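Side-chain contacts in 3-dehydroquinate dehydratase (Geobacillus kaustophilus, PDB 2YR1), which probably catalyses the cis-dehydration of 3-dehydroquinate to 3-dehydroshikimate, the third step of the chorismate pathway to the aromatic amino acids: residues 160-165 against 193-198; 156-161 against 175-180; 13-18 against 223-228. All coordinates share one frame; numbering follows the deposited sequence.

Interaction 1 of 3, residues 160-165 against 193-198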
loop_
_atom_site.group_PDB
_atom_site.type_symbol
_atom_site.label_atom_id
_atom_site.label_comp_id
_atom_site.label_asym_id
_atom_site.label_seq_id
_atom_site.Cartn_x
_atom_site.Cartn_y
_atom_site.Cartn_z
ATOM N N ALA A 160 8.296 21.206 1.869
ATOM C CA ALA A 160 8.943 22.340 2.522
ATOM C C ALA A 160 9.147 22.085 4.020
ATOM O O ALA A 160 10.217 22.381 4.564
ATOM C CB ALA A 160 8.116 23.612 2.308
ATOM N N ASP A 161 8.137 21.520 4.689
ATOM C CA ASP A 161 8.257 21.200 6.116
ATOM C C ASP A 161 9.446 20.302 6.400
ATOM O O ASP A 161 10.212 20.546 7.325
ATOM C CB ASP A 161 7.001 20.485 6.653
ATOM C CG ASP A 161 5.810 21.408 6.793
ATOM O OD1 ASP A 161 5.994 22.602 7.134
ATOM O OD2 ASP A 161 4.677 20.927 6.583
ATOM N N MET A 162 9.597 19.249 5.604
ATOM C CA MET A 162 10.683 18.314 5.810
ATOM C C MET A 162 12.036 18.937 5.458
ATOM O O MET A 162 13.041 18.651 6.096
ATOM C CB MET A 162 10.442 17.031 5.000
ATOM C CG MET A 162 9.375 16.132 5.620
ATOM S SD MET A 162 9.008 14.622 4.719
ATOM C CE MET A 162 7.921 15.236 3.389
ATOM N N ARG A 163 12.067 19.781 4.437
ATOM C CA ARG A 163 13.329 20.410 4.077
ATOM C C ARG A 163 13.782 21.305 5.224
ATOM O O ARG A 163 14.954 21.317 5.575
ATOM C CB ARG A 163 13.182 21.234 2.793
ATOM C CG ARG A 163 12.991 20.393 1.541
ATOM C CD ARG A 163 13.700 21.024 0.357
ATOM N NE ARG A 163 13.023 22.228 -0.102
ATOM C CZ ARG A 163 13.648 23.308 -0.569
ATOM N NH1 ARG A 163 14.972 23.333 -0.634
ATOM N NH2 ARG A 163 12.949 24.361 -0.971
ATOM N N GLN A 164 12.837 22.032 5.817
ATOM C CA GLN A 164 13.128 22.949 6.915
ATOM C C GLN A 164 13.575 22.195 8.171
ATOM O O GLN A 164 14.484 22.634 8.884
ATOM C CB GLN A 164 11.889 23.797 7.217
ATOM C CG GLN A 164 12.183 25.123 7.896
ATOM C CD GLN A 164 12.663 26.173 6.915
ATOM O OE1 GLN A 164 13.739 26.051 6.329
ATOM N NE2 GLN A 164 11.854 27.207 6.718
ATOM N N ALA A 165 12.927 21.067 8.447
ATOM C CA ALA A 165 13.282 20.271 9.608
ATOM C C ALA A 165 14.772 19.928 9.506
ATOM O O ALA A 165 15.517 20.059 10.476
ATOM C CB ALA A 165 12.442 19.005 9.653
ATOM N N GLU A 193 8.220 10.395 -0.951
ATOM C CA GLU A 193 9.146 9.973 -1.996
ATOM C C GLU A 193 9.966 11.148 -2.538
ATOM O O GLU A 193 11.166 11.016 -2.825
ATOM C CB GLU A 193 8.358 9.290 -3.137
ATOM C CG GLU A 193 9.218 8.735 -4.288
ATOM C CD GLU A 193 10.243 7.682 -3.844
ATOM O OE1 GLU A 193 9.906 6.795 -3.031
ATOM O OE2 GLU A 193 11.397 7.734 -4.324
ATOM N N GLU A 194 9.334 12.298 -2.702
ATOM C CA GLU A 194 10.098 13.454 -3.179
ATOM C C GLU A 194 11.098 13.901 -2.117
ATOM O O GLU A 194 12.243 14.205 -2.430
ATOM C CB GLU A 194 9.182 14.609 -3.529
ATOM C CG GLU A 194 8.563 14.469 -4.879
ATOM C CD GLU A 194 7.476 15.488 -5.127
ATOM O OE1 GLU A 194 7.389 16.475 -4.360
ATOM O OE2 GLU A 194 6.703 15.296 -6.090
ATOM N N ALA A 195 10.665 13.927 -0.861
ATOM C CA ALA A 195 11.539 14.338 0.233
ATOM C C ALA A 195 12.725 13.388 0.370
ATOM O O ALA A 195 13.860 13.804 0.632
ATOM C CB ALA A 195 10.744 14.390 1.533
ATOM N N ARG A 196 12.453 12.109 0.165
ATOM C CA ARG A 196 13.455 11.058 0.270
ATOM C C ARG A 196 14.642 11.289 -0.656
ATOM O O ARG A 196 15.788 11.009 -0.305
ATOM C CB ARG A 196 12.794 9.724 -0.054
ATOM C CG ARG A 196 13.728 8.546 -0.116
ATOM C CD ARG A 196 13.053 7.457 -0.937
ATOM N NE ARG A 196 13.374 6.151 -0.395
ATOM C CZ ARG A 196 12.790 5.029 -0.772
ATOM N NH1 ARG A 196 11.842 5.052 -1.702
ATOM N NH2 ARG A 196 13.158 3.889 -0.214
ATOM N N ARG A 197 14.346 11.799 -1.839
ATOM C CA ARG A 197 15.360 12.092 -2.830
ATOM C C ARG A 197 16.069 13.426 -2.578
ATOM O O ARG A 197 17.139 13.670 -3.131
ATOM C CB ARG A 197 14.714 12.097 -4.214
ATOM C CG ARG A 197 14.561 10.707 -4.783
ATOM C CD ARG A 197 13.578 10.688 -5.906
ATOM N NE ARG A 197 13.807 9.569 -6.819
ATOM C CZ ARG A 197 13.977 8.310 -6.437
ATOM N NH1 ARG A 197 13.952 7.996 -5.146
ATOM N NH2 ARG A 197 14.151 7.359 -7.347
ATOM N N GLU A 198 15.479 14.275 -1.734
ATOM C CA GLU A 198 16.046 15.594 -1.436
ATOM C C GLU A 198 16.838 15.692 -0.126
ATOM O O GLU A 198 17.850 16.398 -0.072
ATOM C CB GLU A 198 14.934 16.648 -1.434
ATOM C CG GLU A 198 15.412 18.086 -1.278
ATOM C CD GLU A 198 16.051 18.654 -2.544
ATOM O OE1 GLU A 198 15.330 18.920 -3.527
ATOM O OE2 GLU A 198 17.284 18.837 -2.553
#

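Interaction 2 of 3, residues 156-161 against 175-180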
loop_
_atom_site.group_PDB
_atom_site.type_symbol
_atom_site.label_atom_id
_atom_site.label_comp_id
_atom_site.label_asym_id
_atom_site.label_seq_id
_atom_site.Cartn_x
_atom_site.Cartn_y
_atom_site.Cartn_z
ATOM N N GLU A 156 3.659 20.424 -1.893
ATOM C CA GLU A 156 4.715 21.437 -1.723
ATOM C C GLU A 156 4.945 21.821 -0.256
ATOM O O GLU A 156 6.072 22.034 0.181
ATOM C CB GLU A 156 4.361 22.706 -2.509
ATOM C CG GLU A 156 5.583 23.482 -2.980
ATOM C CD GLU A 156 5.999 24.648 -2.072
ATOM O OE1 GLU A 156 6.119 24.447 -0.834
ATOM O OE2 GLU A 156 6.227 25.772 -2.613
ATOM N N THR A 157 3.861 21.945 0.493
ATOM C CA THR A 157 3.938 22.324 1.903
ATOM C C THR A 157 4.617 21.223 2.709
ATOM O O THR A 157 5.462 21.495 3.559
ATOM C CB THR A 157 2.529 22.584 2.447
ATOM O OG1 THR A 157 1.861 23.484 1.558
ATOM C CG2 THR A 157 2.571 23.216 3.823
ATOM N N LEU A 158 4.255 19.973 2.422
ATOM C CA LEU A 158 4.836 18.830 3.128
ATOM C C LEU A 158 6.323 18.728 2.809
ATOM O O LEU A 158 7.151 18.465 3.692
ATOM C CB LEU A 158 4.097 17.542 2.723
ATOM C CG LEU A 158 2.607 17.566 3.089
ATOM C CD1 LEU A 158 1.940 16.251 2.706
ATOM C CD2 LEU A 158 2.454 17.843 4.589
ATOM N N LEU A 159 6.663 18.929 1.542
ATOM C CA LEU A 159 8.063 18.871 1.139
ATOM C C LEU A 159 8.857 19.998 1.838
ATOM O O LEU A 159 9.943 19.760 2.356
ATOM C CB LEU A 159 8.173 18.972 -0.383
ATOM C CG LEU A 159 9.604 18.973 -0.939
ATOM C CD1 LEU A 159 10.402 17.802 -0.363
ATOM C CD2 LEU A 159 9.542 18.898 -2.469
ATOM N N ALA A 160 8.296 21.206 1.869
ATOM C CA ALA A 160 8.943 22.340 2.522
ATOM C C ALA A 160 9.147 22.085 4.020
ATOM O O ALA A 160 10.217 22.381 4.564
ATOM C CB ALA A 160 8.116 23.612 2.308
ATOM N N ASP A 161 8.137 21.520 4.689
ATOM C CA ASP A 161 8.257 21.200 6.116
ATOM C C ASP A 161 9.446 20.302 6.400
ATOM O O ASP A 161 10.212 20.546 7.325
ATOM C CB ASP A 161 7.001 20.485 6.653
ATOM C CG ASP A 161 5.810 21.408 6.793
ATOM O OD1 ASP A 161 5.994 22.602 7.134
ATOM O OD2 ASP A 161 4.677 20.927 6.583
ATOM N N VAL A 175 6.482 14.103 9.449
ATOM C CA VAL A 175 5.253 14.818 9.087
ATOM C C VAL A 175 4.055 13.860 9.082
ATOM O O VAL A 175 4.117 12.774 8.498
ATOM C CB VAL A 175 5.301 15.494 7.676
ATOM C CG1 VAL A 175 6.371 16.598 7.626
ATOM C CG2 VAL A 175 5.576 14.463 6.618
ATOM N N ALA A 176 2.968 14.249 9.744
ATOM C CA ALA A 176 1.767 13.410 9.730
ATOM C C ALA A 176 0.581 14.250 9.228
ATOM O O ALA A 176 0.492 15.444 9.516
ATOM C CB ALA A 176 1.489 12.832 11.138
ATOM N N VAL A 177 -0.317 13.644 8.460
ATOM C CA VAL A 177 -1.468 14.359 7.951
ATOM C C VAL A 177 -2.755 13.567 8.145
ATOM O O VAL A 177 -2.719 12.357 8.394
ATOM C CB VAL A 177 -1.331 14.701 6.436
ATOM C CG1 VAL A 177 -0.136 15.628 6.205
ATOM C CG2 VAL A 177 -1.178 13.405 5.607
ATOM N N MET A 178 -3.885 14.265 8.051
ATOM C CA MET A 178 -5.204 13.628 8.182
ATOM C C MET A 178 -5.821 13.688 6.805
ATOM O O MET A 178 -6.217 14.766 6.329
ATOM C CB MET A 178 -6.102 14.374 9.157
ATOM C CG MET A 178 -7.431 13.662 9.379
ATOM S SD MET A 178 -7.155 12.169 10.296
ATOM C CE MET A 178 -7.791 12.665 11.930
ATOM N N PRO A 179 -5.887 12.537 6.118
ATOM C CA PRO A 179 -6.460 12.512 4.768
ATOM C C PRO A 179 -7.983 12.597 4.817
ATOM O O PRO A 179 -8.598 12.107 5.743
ATOM C CB PRO A 179 -5.973 11.171 4.223
ATOM C CG PRO A 179 -6.033 10.305 5.414
ATOM C CD PRO A 179 -5.449 11.188 6.524
ATOM N N LYS A 180 -8.579 13.195 3.804
ATOM C CA LYS A 180 -10.029 13.313 3.759
ATOM C C LYS A 180 -10.493 12.582 2.514
ATOM O O LYS A 180 -11.689 12.507 2.218
ATOM C CB LYS A 180 -10.435 14.788 3.708
ATOM C CG LYS A 180 -10.018 15.591 4.931
ATOM C CD LYS A 180 -10.559 14.980 6.208
ATOM C CE LYS A 180 -10.157 15.776 7.440
ATOM N NZ LYS A 180 -10.788 17.118 7.452
#

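Interaction 3 of 3, residues 13-18 against 223-228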
loop_
_atom_site.group_PDB
_atom_site.type_symbol
_atom_site.label_atom_id
_atom_site.label_comp_id
_atom_site.label_asym_id
_atom_site.label_seq_id
_atom_site.Cartn_x
_atom_site.Cartn_y
_atom_site.Cartn_z
ATOM N N ILE A 13 19.699 -0.739 17.101
ATOM C CA ILE A 13 18.722 -0.822 16.022
ATOM C C ILE A 13 19.076 0.189 14.924
ATOM O O ILE A 13 19.498 1.317 15.216
ATOM C CB ILE A 13 17.277 -0.521 16.550
ATOM C CG1 ILE A 13 16.248 -1.381 15.819
ATOM C CG2 ILE A 13 16.931 0.947 16.357
ATOM C CD1 ILE A 13 16.249 -2.818 16.252
ATOM N N TRP A 14 18.908 -0.217 13.666
ATOM C CA TRP A 14 19.168 0.677 12.541
ATOM C C TRP A 14 17.844 1.279 12.055
ATOM O O TRP A 14 16.858 0.566 11.925
ATOM C CB TRP A 14 19.806 -0.081 11.373
ATOM C CG TRP A 14 21.272 -0.323 11.511
ATOM C CD1 TRP A 14 21.883 -1.467 11.945
ATOM C CD2 TRP A 14 22.317 0.614 11.240
ATOM N NE1 TRP A 14 23.242 -1.297 11.959
ATOM C CE2 TRP A 14 23.540 -0.030 11.534
ATOM C CE3 TRP A 14 22.341 1.938 10.783
ATOM C CZ2 TRP A 14 24.780 0.607 11.384
ATOM C CZ3 TRP A 14 23.571 2.571 10.633
ATOM C CH2 TRP A 14 24.775 1.900 10.934
ATOM N N ILE A 15 17.827 2.590 11.808
ATOM C CA ILE A 15 16.629 3.274 11.289
ATOM C C ILE A 15 17.009 3.848 9.925
ATOM O O ILE A 15 17.947 4.659 9.813
ATOM C CB ILE A 15 16.176 4.474 12.161
ATOM C CG1 ILE A 15 15.762 4.015 13.560
ATOM C CG2 ILE A 15 14.995 5.185 11.488
ATOM C CD1 ILE A 15 15.582 5.179 14.507
ATOM N N GLY A 16 16.281 3.441 8.895
ATOM C CA GLY A 16 16.571 3.937 7.560
ATOM C C GLY A 16 17.276 2.897 6.698
ATOM O O GLY A 16 17.640 3.176 5.566
ATOM N N GLY A 17 17.464 1.693 7.230
ATOM C CA GLY A 17 18.133 0.653 6.465
ATOM C C GLY A 17 17.197 -0.117 5.554
ATOM O O GLY A 17 16.364 0.449 4.845
ATOM N N THR A 18 17.342 -1.429 5.598
ATOM C CA THR A 18 16.537 -2.342 4.806
ATOM C C THR A 18 15.208 -2.617 5.506
ATOM O O THR A 18 14.176 -2.752 4.866
ATOM C CB THR A 18 17.250 -3.692 4.657
ATOM O OG1 THR A 18 18.565 -3.484 4.137
ATOM C CG2 THR A 18 16.464 -4.595 3.712
ATOM N N GLY A 223 10.052 5.793 1.445
ATOM C CA GLY A 223 10.980 6.539 2.276
ATOM C C GLY A 223 10.642 6.743 3.738
ATOM O O GLY A 223 11.405 7.417 4.447
ATOM N N SER A 224 9.529 6.190 4.218
ATOM C CA SER A 224 9.212 6.390 5.632
ATOM C C SER A 224 9.905 5.285 6.411
ATOM O O SER A 224 9.577 4.094 6.271
ATOM C CB SER A 224 7.696 6.365 5.877
ATOM O OG SER A 224 7.397 6.824 7.194
ATOM N N ALA A 225 10.857 5.692 7.249
ATOM C CA ALA A 225 11.665 4.757 8.027
ATOM C C ALA A 225 11.063 4.170 9.278
ATOM O O ALA A 225 11.554 3.147 9.782
ATOM C CB ALA A 225 12.986 5.412 8.380
ATOM N N VAL A 226 10.019 4.808 9.791
ATOM C CA VAL A 226 9.389 4.352 11.016
ATOM C C VAL A 226 7.875 4.335 10.867
ATOM O O VAL A 226 7.322 5.222 10.236
ATOM C CB VAL A 226 9.693 5.304 12.174
ATOM C CG1 VAL A 226 9.044 4.779 13.444
ATOM C CG2 VAL A 226 11.182 5.478 12.338
ATOM N N THR A 227 7.216 3.320 11.417
ATOM C CA THR A 227 5.747 3.268 11.372
ATOM C C THR A 227 5.286 3.064 12.824
ATOM O O THR A 227 5.906 2.306 13.576
ATOM C CB THR A 227 5.210 2.112 10.477
ATOM O OG1 THR A 227 3.774 2.169 10.426
ATOM C CG2 THR A 227 5.612 0.746 11.049
ATOM N N PHE A 228 4.230 3.772 13.222
ATOM C CA PHE A 228 3.710 3.669 14.575
ATOM C C PHE A 228 2.556 2.665 14.663
ATOM O O PHE A 228 1.562 2.783 13.937
ATOM C CB PHE A 228 3.246 5.038 15.082
ATOM C CG PHE A 228 4.371 6.021 15.346
ATOM C CD1 PHE A 228 4.217 7.013 16.307
ATOM C CD2 PHE A 228 5.567 5.965 14.636
ATOM C CE1 PHE A 228 5.241 7.933 16.560
ATOM C CE2 PHE A 228 6.600 6.883 14.879
ATOM C CZ PHE A 228 6.434 7.864 15.842
HETATM O O HOH W 1 14.077 1.911 9.164
#

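Interaction 1 of 3, residues 160-165 against 193-198
Two neighbouring helices of the outer layer of a TIM barrel, 155-167 and 182-198, meet where Met162 reaches toward Ala195, and the small footprint, 140 Å² over both sides, divides into a buried half and an outer half. In the buried half the end of the methionine does the touching: CE of Met162 lies 3.5 Å from CB of Ala195, tighter than usual for two carbons, and SD of Met162 is 3.6 Å from the same methyl. The Met162 chain runs straight through chi2 and then bends at chi3 (-79°), which brings both sulfur and terminal methyl against that one carbon. Alanine suits the opposite position because its short side chain lets the helix backbones come close, the CA atoms of Met162 and Ala195 standing 6.9 Å apart. Leu203 of strand 203-207 touches both residues, so the pair rests on the barrel wall, where a flexible, apolar methionine fits well.

Outward, Arg163 and Glu198 meet through their aliphatic parts, with guanidinium and carboxylate planes turned 48° from each other. NH1 of Arg163 and OE1 of Glu198 are 5.3 Å apart, too far for a salt bridge, although the opposite charges may still attract at long range. On another face of helix 182-198, Glu193 pairs with Arg196 and Arg197, and Arg197 also bridges to Glu183 of the second subunit. The outer half of the helix contact itself comes down to CD of Arg163 against CG of Glu198, 3.8 Å apart.

Interaction 2 of 3, residues 156-161 against 175-180
Leu158 is the first residue of 156-161 to meet the strand, and its forked end carries the contact. CD2 of Leu158 packs on CG1 of Val177 at 3.8 Å, and the other branch, CD1 of Leu158, reaches the same methyl at 4.1 Å, so the fork straddles one prong of the valine. With CG placed anti to the carbonyl carbon (chi1 -62°), the leucine brings its end closer to the strand than its CB direction alone would suggest. Ala191 of helix 182-198 and Tyr148 also touch Leu158, which explains a bulky apolar residue in this buried place.

One turn further on, Asp161 adds a lighter contact through its methylene: CB of Asp161 sits 4.1 Å from CG1 of Val175. Its carboxylate has a partner of its own, since OD2 of Asp161 is hydrogen-bonded to the hydroxyl of Tyr148; an acid can therefore be accommodated beside an apolar strand.

Val175 and Val177 both face the helix, as alternate residues of a strand must, whereas Ala176 between them points to the opposite side. Branched at CB, valine suits an extended backbone and offers a compact apolar surface. The axes of 156-161 and 175-177 run nearly antiparallel, at 154°, and come within 9.9 Å of each other, the packing expected where strand 141-148, helix 155-167 and strand 172-177 make one beta-alpha-beta unit of the TIM barrel.

Interaction 3 of 3, residues 13-18 against 223-228
Ile15 presses its CG2 methyl against two residues of 223-228 at once, and this is the tight part of the contact. CG2 of Ile15 is 3.7 Å from CB of Ala225 and 3.9 Å from CG2 of Val226, crossing the valine at a slant. The isoleucine owes this reach to a first torsion (chi1 -63°) that turns CG2 anti to the backbone N, while its longer CG1 branch takes the other direction. Beta-branched residues suit the two strands, and the small Ala225 lets the backbones approach, CA of Gly16 and CA of Ala225 being 5.0 Å apart. CB of Ala225 also lies 3.9 Å from the backbone N of Gly16. That glycine has a phi of 105°, a backbone shape that glycine adopts readily, so its residue type follows from the turn of the chain.

Strand 13-15 belongs to an N-terminal hairpin with strand 8-10, and strand 226-228 is the eighth strand of the TIM barrel; Ile15 also touches Cys21 of strand 21-26 and Leu48 of strand 48-52, so the hairpin packs across the strand ends at one mouth of the barrel.

Beside the methyl packing the two backbones join less directly, through a water. It accepts from N of Gly16 at 2.7 Å and can donate to O of Ala225 at 2.9 Å, though it has other acceptors to serve as well.

How the interactions relate
Interactions 1 and 2 are neighbours, their centres 10 Å apart, and both draw on helix 155-167: its inner face meets strand 172-177 in interaction 2, while a later turn meets helix 182-198 in interaction 1. They touch where CG of Met162 lies 3.6 Å from CG1 of Val175, so barrel wall and helical layer are packed continuously here. Interaction 3 lies 16 Å from interaction 1 and 19 Å from interaction 2, centre to centre. It joins the N-terminal hairpin to the last barrel strand, and the chain loop it closes encloses the other two contacts. Interactions 2 and 3 reach the same parallel sheet, whose Lys174 is the predicted Schiff-base residue.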